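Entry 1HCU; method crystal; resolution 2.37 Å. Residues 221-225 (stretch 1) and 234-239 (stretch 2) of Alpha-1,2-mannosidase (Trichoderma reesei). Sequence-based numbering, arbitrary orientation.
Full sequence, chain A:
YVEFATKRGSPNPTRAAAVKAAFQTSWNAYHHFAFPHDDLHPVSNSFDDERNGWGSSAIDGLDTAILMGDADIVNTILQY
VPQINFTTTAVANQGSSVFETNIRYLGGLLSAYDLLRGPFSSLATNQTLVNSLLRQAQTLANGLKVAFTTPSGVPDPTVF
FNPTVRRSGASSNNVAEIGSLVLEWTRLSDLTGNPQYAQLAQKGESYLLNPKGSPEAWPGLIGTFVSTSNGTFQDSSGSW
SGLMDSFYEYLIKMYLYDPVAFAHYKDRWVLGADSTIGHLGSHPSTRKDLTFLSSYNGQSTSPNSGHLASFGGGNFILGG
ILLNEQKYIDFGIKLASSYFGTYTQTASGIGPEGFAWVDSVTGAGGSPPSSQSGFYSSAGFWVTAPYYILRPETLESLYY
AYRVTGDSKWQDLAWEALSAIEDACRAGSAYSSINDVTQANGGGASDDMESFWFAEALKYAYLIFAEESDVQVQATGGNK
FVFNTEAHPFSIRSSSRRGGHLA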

# COMPACT_ATOMS: atom_id res chain seq x y z
N LEU A 221 -12.81 -12.57 10.11
CA LEU A 221 -12.55 -12.79 8.69
C LEU A 221 -13.85 -12.69 7.90
O LEU A 221 -14.56 -13.68 7.69
CB LEU A 221 -11.88 -14.15 8.47
CG LEU A 221 -10.51 -14.24 9.14
CD1 LEU A 221 -9.85 -15.59 8.87
CD2 LEU A 221 -9.62 -13.10 8.62
N ILE A 222 -14.14 -11.46 7.48
CA ILE A 222 -15.35 -11.11 6.74
C ILE A 222 -15.33 -11.44 5.26
O ILE A 222 -14.32 -11.88 4.72
CB ILE A 222 -15.65 -9.59 6.91
CG1 ILE A 222 -14.51 -8.75 6.31
CG2 ILE A 222 -15.79 -9.26 8.39
CD1 ILE A 222 -14.79 -7.24 6.27
N GLY A 223 -16.47 -11.21 4.61
CA GLY A 223 -16.60 -11.46 3.18
C GLY A 223 -15.93 -10.36 2.38
O GLY A 223 -15.43 -9.40 2.95
N THR A 224 -15.95 -10.49 1.05
CA THR A 224 -15.31 -9.53 0.16
C THR A 224 -16.21 -8.43 -0.42
O THR A 224 -15.79 -7.28 -0.51
CB THR A 224 -14.63 -10.27 -1.01
OG1 THR A 224 -13.68 -11.22 -0.51
CG2 THR A 224 -13.90 -9.29 -1.93
N PHE A 225 -17.42 -8.79 -0.81
CA PHE A 225 -18.33 -7.81 -1.41
C PHE A 225 -19.52 -7.42 -0.54
O PHE A 225 -20.19 -8.27 0.05
CB PHE A 225 -18.81 -8.33 -2.76
CG PHE A 225 -17.69 -8.77 -3.66
CD1 PHE A 225 -17.43 -10.12 -3.86
CD2 PHE A 225 -16.89 -7.83 -4.30
CE1 PHE A 225 -16.39 -10.54 -4.69
CE2 PHE A 225 -15.84 -8.23 -5.13
CZ PHE A 225 -15.60 -9.59 -5.32
N GLN A 234 -22.57 -10.75 1.01
CA GLN A 234 -23.16 -11.79 0.17
C GLN A 234 -22.23 -12.99 -0.05
O GLN A 234 -22.56 -13.90 -0.81
CB GLN A 234 -23.50 -11.19 -1.18
CG GLN A 234 -22.36 -10.39 -1.75
CD GLN A 234 -22.50 -10.19 -3.22
OE1 GLN A 234 -23.51 -9.66 -3.69
NE2 GLN A 234 -21.48 -10.61 -3.97
N ASP A 235 -21.08 -12.98 0.62
CA ASP A 235 -20.12 -14.07 0.49
C ASP A 235 -19.27 -14.20 1.76
O ASP A 235 -19.26 -13.31 2.61
CB ASP A 235 -19.21 -13.83 -0.71
CG ASP A 235 -18.33 -12.60 -0.54
OD1 ASP A 235 -17.36 -12.67 0.24
OD2 ASP A 235 -18.63 -11.56 -1.17
N SER A 236 -18.56 -15.32 1.88
CA SER A 236 -17.71 -15.57 3.02
C SER A 236 -16.27 -15.84 2.57
O SER A 236 -15.56 -16.64 3.18
CB SER A 236 -18.23 -16.76 3.82
OG SER A 236 -19.57 -16.54 4.24
N SER A 237 -15.84 -15.17 1.50
CA SER A 237 -14.49 -15.37 0.99
C SER A 237 -13.63 -14.13 1.24
O SER A 237 -14.14 -13.03 1.43
CB SER A 237 -14.53 -15.66 -0.51
OG SER A 237 -14.88 -14.51 -1.24
N GLY A 238 -12.31 -14.32 1.23
CA GLY A 238 -11.42 -13.20 1.45
C GLY A 238 -9.98 -13.63 1.47
O GLY A 238 -9.67 -14.79 1.16
N SER A 239 -9.09 -12.71 1.84
CA SER A 239 -7.66 -12.97 1.90
C SER A 239 -6.95 -11.71 2.37
O SER A 239 -7.59 -10.73 2.73
CB SER A 239 -7.13 -13.30 0.51
OG SER A 239 -7.15 -12.13 -0.30

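The rule this contact teaches is that one carboxylate can organise two backbones. Asp235, whose CA-to-CB bond points toward the other stretch, takes the p rotamer at chi1 and offers its two oxygens to successive amides: Thr224 N donates to Asp235 OD1 at 2.7 Å, nearly straight, and Phe225 N donates to Asp235 OD2 at 3.0 Å. Two NH groups in a stretch with little regular structure are thus satisfied by one side chain. The same residue also braces its own loop, since Ser237 N donates to Asp235 OD1 at 3.2 Å; a weak bond from Ser237 OG to the same oxygen, at 3.4 Å, adds to it. An aspartate suits the place because its short side chain holds both oxygens close to the backbone.

Phe225 gives up the most area, 68 Å². Its CA-to-CB bond points toward stretch 2, and the m rotamer sets the ring with its edge to the carboxylate, Phe225 CD1 lying 3.3 Å from Asp235 OD2. The CA-to-CB bond of Gln234 points sideways, but the end of its side chain comes nearer, with Gln234 NE2 3.7 Å from Phe225 CB, and Gln234 CG stands 3.5 Å from Phe225 O.

Thr224 is buried and supplies the third cross-stretch bond, again as donor: Thr224 OG1 donates to Ser237 O at 2.7 Å, so amide and hydroxyl of one residue both reach across. Thr224 N is also 3.1 Å from Ser237 O, but the angle is too poor for a hydrogen bond.

Close approach depends on Gly223. An ideal CB there would fall 2.1 Å from Asp235 O, a clash; without one, Gly223 CA makes CA-H...O contacts to Asp235 O at 3.3 Å and Ser237 O at 3.4 Å. Altogether 317 Å² is buried, both sides summed, a small area secured largely by polar groups.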